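Long-range contacts in SmhB (PDB 6ZZ5), which probably serves as one of three components of Smh, a tripartite alpha-pore forming toxin of Serratia marcescens, here in its soluble form: residues 184-195 / 330-341; 97-107 / 295-306. All coordinates share one frame; numbering follows the deposited sequence.

Interaction 1. Residues 184-195 / 330-341; sequences GLLVIGGAIVTA and IIKQQMAGVVVR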
loop_
_atom_site.group_PDB
_atom_site.type_symbol
_atom_site.label_atom_id
_atom_site.label_comp_id
_atom_site.label_asym_id
_atom_site.label_seq_id
_atom_site.Cartn_x
_atom_site.Cartn_y
_atom_site.Cartn_z
ATOM N N GLY A 184 1.390 -3.510 -13.141
ATOM C CA GLY A 184 1.976 -4.866 -13.069
ATOM C C GLY A 184 1.150 -5.890 -12.295
ATOM O O GLY A 184 1.445 -7.111 -12.440
ATOM N N LEU A 185 0.129 -5.480 -11.546
ATOM C CA LEU A 185 -0.543 -6.382 -10.582
ATOM C C LEU A 185 -1.092 -7.657 -11.224
ATOM O O LEU A 185 -1.010 -8.743 -10.590
ATOM C CB LEU A 185 -1.671 -5.622 -9.885
ATOM C CG LEU A 185 -2.394 -6.416 -8.800
ATOM C CD1 LEU A 185 -1.532 -6.659 -7.581
ATOM C CD2 LEU A 185 -3.691 -5.720 -8.430
ATOM N N LEU A 186 -1.681 -7.526 -12.404
ATOM C CA LEU A 186 -2.451 -8.595 -13.062
ATOM C C LEU A 186 -1.656 -9.198 -14.220
ATOM O O LEU A 186 -2.255 -9.990 -14.973
ATOM C CB LEU A 186 -3.784 -8.004 -13.544
ATOM C CG LEU A 186 -4.727 -7.581 -12.405
ATOM C CD1 LEU A 186 -6.116 -7.193 -12.941
ATOM C CD2 LEU A 186 -4.846 -8.690 -11.358
ATOM N N VAL A 187 -0.333 -8.955 -14.315
ATOM C CA VAL A 187 0.505 -9.582 -15.376
ATOM C C VAL A 187 0.725 -11.054 -15.023
ATOM O O VAL A 187 1.287 -11.356 -13.991
ATOM C CB VAL A 187 1.838 -8.830 -15.606
ATOM C CG1 VAL A 187 2.756 -9.586 -16.534
ATOM C CG2 VAL A 187 1.605 -7.423 -16.124
ATOM N N ILE A 188 0.232 -11.957 -15.856
ATOM C CA ILE A 188 0.356 -13.421 -15.631
ATOM C C ILE A 188 1.835 -13.818 -15.735
ATOM O O ILE A 188 2.472 -13.464 -16.733
ATOM C CB ILE A 188 -0.554 -14.199 -16.620
ATOM C CG1 ILE A 188 -2.021 -13.869 -16.321
ATOM C CG2 ILE A 188 -0.253 -15.688 -16.515
ATOM C CD1 ILE A 188 -3.022 -14.554 -17.208
ATOM N N GLY A 189 2.382 -14.467 -14.703
ATOM C CA GLY A 189 3.797 -14.866 -14.705
ATOM C C GLY A 189 4.739 -13.725 -14.347
ATOM O O GLY A 189 5.934 -13.980 -14.301
ATOM N N GLY A 190 4.228 -12.503 -14.149
ATOM C CA GLY A 190 5.037 -11.332 -13.846
ATOM C C GLY A 190 5.336 -11.262 -12.357
ATOM O O GLY A 190 4.859 -12.082 -11.558
ATOM N N ALA A 191 6.139 -10.287 -12.000
ATOM C CA ALA A 191 6.504 -10.040 -10.602
ATOM C C ALA A 191 6.654 -8.537 -10.388
ATOM O O ALA A 191 6.801 -7.767 -11.369
ATOM C CB ALA A 191 7.781 -10.783 -10.259
ATOM N N ILE A 192 6.578 -8.144 -9.124
ATOM C CA ILE A 192 6.914 -6.795 -8.646
ATOM C C ILE A 192 8.336 -6.875 -8.073
ATOM O O ILE A 192 8.605 -7.776 -7.305
ATOM C CB ILE A 192 5.849 -6.333 -7.655
ATOM C CG1 ILE A 192 4.478 -6.312 -8.342
ATOM C CG2 ILE A 192 6.214 -4.985 -7.043
ATOM C CD1 ILE A 192 4.388 -5.305 -9.418
ATOM N N VAL A 193 9.218 -5.988 -8.495
ATOM C CA VAL A 193 10.634 -5.952 -8.039
ATOM C C VAL A 193 10.810 -4.692 -7.193
ATOM O O VAL A 193 10.368 -3.584 -7.690
ATOM C CB VAL A 193 11.587 -5.899 -9.240
ATOM C CG1 VAL A 193 13.028 -5.853 -8.761
ATOM C CG2 VAL A 193 11.364 -7.085 -10.164
ATOM N N THR A 194 11.511 -4.799 -6.073
ATOM C CA THR A 194 11.618 -3.689 -5.097
ATOM C C THR A 194 13.067 -3.534 -4.687
ATOM O O THR A 194 13.880 -4.488 -4.792
ATOM C CB THR A 194 10.699 -3.855 -3.869
ATOM O OG1 THR A 194 11.115 -4.959 -3.068
ATOM C CG2 THR A 194 9.274 -4.103 -4.260
ATOM N N ALA A 195 13.380 -2.299 -4.298
ATOM C CA ALA A 195 14.706 -1.922 -3.839
ATOM C C ALA A 195 14.561 -0.734 -2.918
ATOM O O ALA A 195 13.591 0.060 -3.084
ATOM C CB ALA A 195 15.597 -1.619 -5.012
ATOM N N ILE A 330 -4.051 -14.480 -9.448
ATOM C CA ILE A 330 -2.859 -13.701 -9.927
ATOM C C ILE A 330 -2.387 -12.824 -8.770
ATOM O O ILE A 330 -1.180 -12.817 -8.489
ATOM C CB ILE A 330 -3.159 -12.904 -11.188
ATOM C CG1 ILE A 330 -3.646 -13.815 -12.324
ATOM C CG2 ILE A 330 -1.914 -12.115 -11.613
ATOM C CD1 ILE A 330 -4.310 -13.054 -13.453
ATOM N N ILE A 331 -3.311 -12.182 -8.095
ATOM C CA ILE A 331 -2.974 -11.273 -6.974
ATOM C C ILE A 331 -2.288 -12.067 -5.881
ATOM O O ILE A 331 -1.198 -11.634 -5.408
ATOM C CB ILE A 331 -4.188 -10.470 -6.493
ATOM C CG1 ILE A 331 -4.571 -9.472 -7.574
ATOM C CG2 ILE A 331 -3.913 -9.784 -5.183
ATOM C CD1 ILE A 331 -5.869 -8.810 -7.321
ATOM N N LYS A 332 -2.838 -13.213 -5.489
ATOM C CA LYS A 332 -2.157 -13.981 -4.414
ATOM C C LYS A 332 -0.712 -14.320 -4.818
ATOM O O LYS A 332 0.203 -14.215 -3.952
ATOM C CB LYS A 332 -3.020 -15.173 -4.031
ATOM C CG LYS A 332 -4.231 -14.752 -3.193
ATOM C CD LYS A 332 -5.290 -15.847 -3.093
ATOM C CE LYS A 332 -4.739 -17.067 -2.417
ATOM N NZ LYS A 332 -5.292 -17.175 -1.067
ATOM N N GLN A 333 -0.503 -14.762 -6.049
ATOM C CA GLN A 333 0.838 -15.135 -6.567
ATOM C C GLN A 333 1.753 -13.904 -6.556
ATOM O O GLN A 333 2.909 -13.986 -6.126
ATOM C CB GLN A 333 0.749 -15.682 -7.997
ATOM C CG GLN A 333 0.184 -17.092 -8.118
ATOM C CD GLN A 333 0.219 -17.518 -9.571
ATOM O OE1 GLN A 333 -0.284 -16.823 -10.452
ATOM N NE2 GLN A 333 0.895 -18.615 -9.839
ATOM N N GLN A 334 1.271 -12.780 -7.047
ATOM C CA GLN A 334 2.083 -11.525 -7.062
ATOM C C GLN A 334 2.469 -11.094 -5.650
ATOM O O GLN A 334 3.583 -10.675 -5.462
ATOM C CB GLN A 334 1.321 -10.372 -7.689
ATOM C CG GLN A 334 1.148 -10.591 -9.159
ATOM C CD GLN A 334 2.229 -10.061 -10.062
ATOM O OE1 GLN A 334 3.291 -9.573 -9.641
ATOM N NE2 GLN A 334 1.943 -10.234 -11.348
ATOM N N MET A 335 1.539 -11.163 -4.701
ATOM C CA MET A 335 1.772 -10.700 -3.316
ATOM C C MET A 335 2.760 -11.629 -2.629
ATOM O O MET A 335 3.562 -11.128 -1.839
ATOM C CB MET A 335 0.451 -10.561 -2.554
ATOM C CG MET A 335 -0.372 -9.444 -3.179
ATOM S SD MET A 335 -1.851 -9.022 -2.259
ATOM C CE MET A 335 -1.064 -7.972 -1.029
ATOM N N ALA A 336 2.769 -12.910 -2.959
ATOM C CA ALA A 336 3.730 -13.861 -2.376
ATOM C C ALA A 336 5.075 -13.785 -3.113
ATOM O O ALA A 336 6.045 -14.253 -2.591
ATOM C CB ALA A 336 3.151 -15.259 -2.386
ATOM N N GLY A 337 5.149 -13.205 -4.296
ATOM C CA GLY A 337 6.304 -13.408 -5.205
ATOM C C GLY A 337 7.119 -12.132 -5.376
ATOM O O GLY A 337 7.948 -12.080 -6.294
ATOM N N VAL A 338 6.895 -11.114 -4.539
ATOM C CA VAL A 338 7.684 -9.841 -4.616
ATOM C C VAL A 338 9.179 -10.144 -4.598
ATOM O O VAL A 338 9.618 -10.926 -3.773
ATOM C CB VAL A 338 7.288 -8.829 -3.539
ATOM C CG1 VAL A 338 8.176 -7.588 -3.634
ATOM C CG2 VAL A 338 5.820 -8.464 -3.661
ATOM N N VAL A 339 9.929 -9.545 -5.519
ATOM C CA VAL A 339 11.407 -9.699 -5.677
ATOM C C VAL A 339 12.098 -8.526 -5.018
ATOM O O VAL A 339 11.640 -7.387 -5.206
ATOM C CB VAL A 339 11.744 -9.797 -7.171
ATOM C CG1 VAL A 339 13.240 -9.768 -7.458
ATOM C CG2 VAL A 339 11.086 -11.053 -7.742
ATOM N N VAL A 340 13.047 -8.808 -4.141
ATOM C CA VAL A 340 13.852 -7.752 -3.456
ATOM C C VAL A 340 15.250 -7.767 -4.054
ATOM O O VAL A 340 15.851 -8.837 -4.113
ATOM C CB VAL A 340 13.853 -7.924 -1.929
ATOM C CG1 VAL A 340 14.684 -6.871 -1.236
ATOM C CG2 VAL A 340 12.452 -7.877 -1.396
ATOM N N ARG A 341 15.687 -6.644 -4.579
ATOM C CA ARG A 341 17.112 -6.434 -4.921
ATOM C C ARG A 341 17.818 -5.618 -3.823
ATOM O O ARG A 341 17.307 -4.614 -3.401
ATOM C CB ARG A 341 17.254 -5.782 -6.289
ATOM C CG ARG A 341 16.577 -6.593 -7.377
ATOM C CD ARG A 341 17.386 -6.531 -8.608
ATOM N NE ARG A 341 16.803 -7.345 -9.644
ATOM C CZ ARG A 341 17.088 -7.181 -10.923
ATOM N NH1 ARG A 341 17.874 -6.190 -11.322
ATOM N NH2 ARG A 341 16.546 -7.987 -11.810
HETATM O O HOH W 1 0.973 -14.637 -12.063
HETATM O O HOH W 2 5.296 -10.194 -7.527
#

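Interaction 2. Residues 97-107 / 295-306; sequences ATKEQWLSALG and LNANLRKGIIDD. With SO4 (sulfate ion), chain C.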
loop_
_atom_site.group_PDB
_atom_site.type_symbol
_atom_site.label_atom_id
_atom_site.label_comp_id
_atom_site.label_asym_id
_atom_site.label_seq_id
_atom_site.Cartn_x
_atom_site.Cartn_y
_atom_site.Cartn_z
ATOM N N ALA A 97 -33.396 -26.878 -8.098
ATOM C CA ALA A 97 -33.497 -26.441 -6.686
ATOM C C ALA A 97 -34.898 -25.876 -6.400
ATOM O O ALA A 97 -35.397 -25.136 -7.285
ATOM C CB ALA A 97 -32.516 -25.384 -6.401
ATOM N N THR A 98 -35.472 -26.150 -5.234
ATOM C CA THR A 98 -36.844 -25.649 -4.887
ATOM C C THR A 98 -36.747 -24.213 -4.378
ATOM O O THR A 98 -35.616 -23.747 -4.060
ATOM C CB THR A 98 -37.530 -26.515 -3.830
ATOM O OG1 THR A 98 -36.694 -26.378 -2.665
ATOM C CG2 THR A 98 -37.661 -27.952 -4.258
ATOM N N LYS A 99 -37.891 -23.563 -4.199
ATOM C CA LYS A 99 -37.895 -22.203 -3.636
ATOM C C LYS A 99 -37.295 -22.250 -2.221
ATOM O O LYS A 99 -36.548 -21.352 -1.838
ATOM C CB LYS A 99 -39.306 -21.646 -3.632
ATOM C CG LYS A 99 -39.334 -20.254 -3.044
ATOM C CD LYS A 99 -40.720 -19.615 -3.081
ATOM C CE LYS A 99 -40.735 -18.292 -2.322
ATOM N NZ LYS A 99 -41.928 -17.505 -2.733
ATOM N N GLU A 100 -37.612 -23.287 -1.462
ATOM C CA GLU A 100 -37.088 -23.450 -0.086
ATOM C C GLU A 100 -35.542 -23.469 -0.154
ATOM O O GLU A 100 -34.898 -22.897 0.716
ATOM C CB GLU A 100 -37.626 -24.766 0.435
ATOM C CG GLU A 100 -37.242 -25.076 1.832
ATOM C CD GLU A 100 -37.800 -26.420 2.265
ATOM O OE1 GLU A 100 -38.313 -26.470 3.368
ATOM O OE2 GLU A 100 -37.654 -27.423 1.511
ATOM N N GLN A 101 -34.988 -24.245 -1.067
ATOM C CA GLN A 101 -33.509 -24.364 -1.222
ATOM C C GLN A 101 -32.908 -23.024 -1.612
ATOM O O GLN A 101 -31.860 -22.647 -1.031
ATOM C CB GLN A 101 -33.221 -25.448 -2.245
ATOM C CG GLN A 101 -33.507 -26.834 -1.693
ATOM C CD GLN A 101 -33.154 -27.923 -2.650
ATOM O OE1 GLN A 101 -33.718 -28.015 -3.729
ATOM N NE2 GLN A 101 -32.266 -28.812 -2.206
ATOM N N TRP A 102 -33.569 -22.277 -2.501
ATOM C CA TRP A 102 -33.079 -20.932 -2.900
ATOM C C TRP A 102 -33.105 -19.979 -1.702
ATOM O O TRP A 102 -32.122 -19.222 -1.539
ATOM C CB TRP A 102 -33.880 -20.368 -4.063
ATOM C CG TRP A 102 -33.409 -20.827 -5.386
ATOM C CD1 TRP A 102 -34.061 -21.671 -6.237
ATOM C CD2 TRP A 102 -32.234 -20.376 -6.064
ATOM N NE1 TRP A 102 -33.331 -21.812 -7.371
ATOM C CE2 TRP A 102 -32.224 -21.030 -7.305
ATOM C CE3 TRP A 102 -31.202 -19.511 -5.744
ATOM C CZ2 TRP A 102 -31.215 -20.851 -8.228
ATOM C CZ3 TRP A 102 -30.201 -19.306 -6.673
ATOM C CH2 TRP A 102 -30.231 -19.957 -7.909
ATOM N N LEU A 103 -34.150 -20.019 -0.869
ATOM C CA LEU A 103 -34.214 -19.179 0.347
ATOM C C LEU A 103 -33.046 -19.575 1.273
ATOM O O LEU A 103 -32.416 -18.681 1.837
ATOM C CB LEU A 103 -35.550 -19.365 1.086
ATOM C CG LEU A 103 -36.761 -18.736 0.394
ATOM C CD1 LEU A 103 -38.053 -19.294 0.998
ATOM C CD2 LEU A 103 -36.719 -17.195 0.482
ATOM N N SER A 104 -32.796 -20.871 1.488
ATOM C CA SER A 104 -31.682 -21.266 2.391
ATOM C C SER A 104 -30.357 -20.783 1.782
ATOM O O SER A 104 -29.524 -20.218 2.520
ATOM C CB SER A 104 -31.676 -22.750 2.644
ATOM O OG SER A 104 -32.886 -23.131 3.260
ATOM N N ALA A 105 -30.166 -21.005 0.489
ATOM C CA ALA A 105 -28.936 -20.614 -0.238
ATOM C C ALA A 105 -28.710 -19.117 -0.038
ATOM O O ALA A 105 -27.552 -18.727 0.340
ATOM C CB ALA A 105 -28.990 -20.983 -1.702
ATOM N N LEU A 106 -29.706 -18.281 -0.335
ATOM C CA LEU A 106 -29.497 -16.816 -0.194
ATOM C C LEU A 106 -29.170 -16.463 1.266
ATOM O O LEU A 106 -28.291 -15.605 1.466
ATOM C CB LEU A 106 -30.705 -16.053 -0.702
ATOM C CG LEU A 106 -30.915 -16.233 -2.198
ATOM C CD1 LEU A 106 -32.291 -15.759 -2.590
ATOM C CD2 LEU A 106 -29.838 -15.517 -2.995
ATOM N N GLY A 107 -29.863 -17.050 2.247
ATOM C CA GLY A 107 -29.595 -16.836 3.680
ATOM C C GLY A 107 -28.153 -17.202 4.038
ATOM O O GLY A 107 -27.432 -16.378 4.665
ATOM N N LEU A 295 -32.321 -9.901 -2.402
ATOM C CA LEU A 295 -32.802 -11.091 -3.134
ATOM C C LEU A 295 -33.572 -11.999 -2.178
ATOM O O LEU A 295 -34.679 -12.486 -2.544
ATOM C CB LEU A 295 -31.628 -11.816 -3.790
ATOM C CG LEU A 295 -30.922 -11.036 -4.911
ATOM C CD1 LEU A 295 -29.640 -11.738 -5.297
ATOM C CD2 LEU A 295 -31.796 -10.849 -6.150
ATOM N N ASN A 296 -32.997 -12.272 -1.008
ATOM C CA ASN A 296 -33.563 -13.183 0.025
ATOM C C ASN A 296 -34.943 -12.677 0.467
ATOM O O ASN A 296 -35.890 -13.428 0.415
ATOM C CB ASN A 296 -32.596 -13.315 1.217
ATOM C CG ASN A 296 -32.988 -14.486 2.099
ATOM O OD1 ASN A 296 -33.922 -15.208 1.793
ATOM N ND2 ASN A 296 -32.194 -14.777 3.097
ATOM N N ALA A 297 -35.049 -11.401 0.841
ATOM C CA ALA A 297 -36.312 -10.739 1.241
ATOM C C ALA A 297 -37.318 -10.772 0.079
ATOM O O ALA A 297 -38.510 -11.131 0.299
ATOM C CB ALA A 297 -36.036 -9.305 1.743
ATOM N N ASN A 298 -36.858 -10.513 -1.134
ATOM C CA ASN A 298 -37.736 -10.386 -2.322
ATOM C C ASN A 298 -38.298 -11.759 -2.706
ATOM O O ASN A 298 -39.472 -11.884 -3.106
ATOM C CB ASN A 298 -37.012 -9.659 -3.456
ATOM C CG ASN A 298 -37.069 -8.151 -3.273
ATOM O OD1 ASN A 298 -37.838 -7.673 -2.464
ATOM N ND2 ASN A 298 -36.218 -7.408 -3.955
ATOM N N LEU A 299 -37.508 -12.798 -2.554
ATOM C CA LEU A 299 -37.999 -14.154 -2.840
ATOM C C LEU A 299 -39.026 -14.558 -1.775
ATOM O O LEU A 299 -40.113 -15.053 -2.140
ATOM C CB LEU A 299 -36.817 -15.110 -2.880
ATOM C CG LEU A 299 -37.205 -16.549 -3.204
ATOM C CD1 LEU A 299 -37.859 -16.673 -4.570
ATOM C CD2 LEU A 299 -35.981 -17.433 -3.115
ATOM N N ARG A 300 -38.718 -14.293 -0.510
ATOM C CA ARG A 300 -39.597 -14.668 0.617
ATOM C C ARG A 300 -40.961 -13.997 0.412
ATOM O O ARG A 300 -41.972 -14.603 0.680
ATOM C CB ARG A 300 -38.969 -14.224 1.936
ATOM C CG ARG A 300 -39.931 -14.308 3.100
ATOM C CD ARG A 300 -39.483 -13.789 4.455
ATOM N NE ARG A 300 -38.580 -12.649 4.505
ATOM C CZ ARG A 300 -38.903 -11.354 4.587
ATOM N NH1 ARG A 300 -40.164 -10.965 4.584
ATOM N NH2 ARG A 300 -37.926 -10.450 4.667
ATOM N N LYS A 301 -40.960 -12.744 -0.011
ATOM C CA LYS A 301 -42.187 -11.950 -0.187
ATOM C C LYS A 301 -42.849 -12.238 -1.523
ATOM O O LYS A 301 -43.930 -11.695 -1.704
ATOM C CB LYS A 301 -41.854 -10.466 -0.120
ATOM C CG LYS A 301 -41.357 -9.976 1.229
ATOM C CD LYS A 301 -41.018 -8.524 1.092
ATOM C CE LYS A 301 -40.051 -8.010 2.096
ATOM N NZ LYS A 301 -39.849 -6.567 1.860
ATOM N N GLY A 302 -42.301 -13.095 -2.391
ATOM C CA GLY A 302 -42.940 -13.370 -3.703
ATOM C C GLY A 302 -42.814 -12.182 -4.691
ATOM O O GLY A 302 -43.452 -12.204 -5.737
ATOM N N ILE A 303 -41.932 -11.231 -4.445
ATOM C CA ILE A 303 -41.642 -10.128 -5.395
ATOM C C ILE A 303 -40.749 -10.634 -6.536
ATOM O O ILE A 303 -40.900 -10.140 -7.655
ATOM C CB ILE A 303 -41.052 -8.927 -4.639
ATOM C CG1 ILE A 303 -42.104 -8.266 -3.742
ATOM C CG2 ILE A 303 -40.454 -7.924 -5.603
ATOM C CD1 ILE A 303 -41.524 -7.337 -2.708
ATOM N N ILE A 304 -39.818 -11.552 -6.278
ATOM C CA ILE A 304 -39.119 -12.311 -7.338
ATOM C C ILE A 304 -39.432 -13.786 -7.134
ATOM O O ILE A 304 -39.953 -14.164 -6.056
ATOM C CB ILE A 304 -37.605 -12.063 -7.328
ATOM C CG1 ILE A 304 -36.967 -12.575 -6.029
ATOM C CG2 ILE A 304 -37.305 -10.589 -7.661
ATOM C CD1 ILE A 304 -35.492 -12.376 -5.975
ATOM N N ASP A 305 -39.179 -14.586 -8.161
ATOM C CA ASP A 305 -39.421 -16.051 -8.141
ATOM C C ASP A 305 -38.113 -16.808 -8.476
ATOM O O ASP A 305 -37.049 -16.164 -8.708
ATOM C CB ASP A 305 -40.634 -16.351 -9.020
ATOM C CG ASP A 305 -40.418 -16.095 -10.491
ATOM O OD1 ASP A 305 -39.270 -15.762 -10.879
ATOM O OD2 ASP A 305 -41.442 -16.131 -11.231
ATOM N N ASP A 306 -38.166 -18.133 -8.493
ATOM C CA ASP A 306 -36.965 -18.965 -8.761
ATOM C C ASP A 306 -36.456 -18.702 -10.165
ATOM O O ASP A 306 -35.260 -18.753 -10.379
ATOM C CB ASP A 306 -37.295 -20.444 -8.548
ATOM C CG ASP A 306 -37.545 -20.752 -7.076
ATOM O OD1 ASP A 306 -37.376 -19.867 -6.275
ATOM O OD2 ASP A 306 -37.880 -21.881 -6.745
HETATM S S SO4 C . -39.820 -7.294 5.447
HETATM O O1 SO4 C . -40.709 -8.434 5.489
HETATM O O2 SO4 C . -38.689 -7.556 4.579
HETATM O O3 SO4 C . -39.329 -7.032 6.778
HETATM O O4 SO4 C . -40.548 -6.148 4.937
HETATM O O HOH W 3 -41.582 -16.204 -5.237
#

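Interaction 1. Residues 184-195 / 330-341
Q334, in the last turns of helix 321-336, pushes its amide into the bend that joins helix 156-184 to strand 191-196. Chi1 (-69°) sets CG anti to the carbonyl carbon, 3.2 Å from L185 O; the bend at chi2 (-90°) brings NE2 to 2.9 Å from V187 O. A water takes the I192 N-H and gives protons to both O and OE1 of Q334, helping to settle the amide's orientation. Beside it, buried L185 CD2 packs on I331 CD1 (3.9 Å). Farther on the packing stays tight: strands 191-196 and 339-340 run parallel, joined by V339 N to I192 O (2.8 Å, nearly straight at 178°), T194 N to V339 O, and R341 N to T194 O. Beta-branched residues suit this pairing; V193 and V339 lie side by side, and on the opposite sheet face T194 CG2 meets V338 CG1 (3.7 Å). Looser and solvent-facing is the rim: I330 CD1 touches I188 CG1 (3.8 Å), and a water bridges G189 N and Q333 OE1. The type II turn V187-G190 needs positive phi at G189, easy for glycine. Directional backbone bonds, independent of side-chain charge, thus hold the strands, while amide and water meet polar groups of the bend.

Interaction 2. Residues 97-107 / 295-306
L299 is the knob at the apolar centre, its side chain set among K99, W102, L103 and L106 of the antiparallel partner helix. The axes of 99-107 and 295-300 approach to 9.3 Å, their directions 157° apart, close enough for such knobs-into-holes packing. With CG anti to the backbone N (chi1 -179°), L299 points CD2 at both W102 CB and L103 CD2, each 3.7 Å away, while CD1 rests against the methylenes of K99. One turn further along its helix, L106 turns CD1 toward L295, one turn before L299, and lays its CB on N296 CB at 3.8 Å. N296 marks the change to polar ground: its ND2 lies alongside the G107 backbone, a contact and not a hydrogen bond.

At the other end, K99 runs fully extended past L299 in the opposite direction. Its long chain covers the leucine, and NZ reaches L299 O (3.1 Å) from the face opposite to G302 N, which makes one of the two Schellman bonds; a water continues from NZ to I304 O. D306 sets its carboxylate by W102, CG 3.7 Å from CD1 with the planes 43° apart, and close to the start of helix 99-151. T98 and Q101 close that helix start with a capping box. Outermost, R300 lays CB against L103 CD2 and bends away, NH1 donating to sulfate O1 (2.7 Å); K301 NZ donates to another oxygen of the ion, which probably came from the crystallisation liquor.

Helix 306-319 completes the apolar layer, L309 touching W102 and L299 while F308 and L312 meet L295. I89 of helix 44-92 and M93 in the following loop pack on W102 and A105, so helices 44-92, 99-151, 252-300 and 306-319 meet here at one end of the elongated bundle.

Overall arrangement
The two contacts sit in different parts of the elongated molecule: their centres are 42 Å apart and their nearest atoms about 22 Å, so they do not touch. Interaction 1 is 14 Å from the centre of the chain, whereas interaction 2 lies 40 Å out, near one end of the helical bundle. Their segments alternate along the sequence, and helices 306-319 and 321-336 carry the chain from one contact to the other. Interaction 1 adds edge strand 339-340 to the sheet just after helix 321-336; interaction 2 pairs antiparallel helices. A second sulfate about 3 Å from the D306 side chain and an ethanediol about 4 Å from that of A191 probably come from the crystallisation liquor and mark no known site.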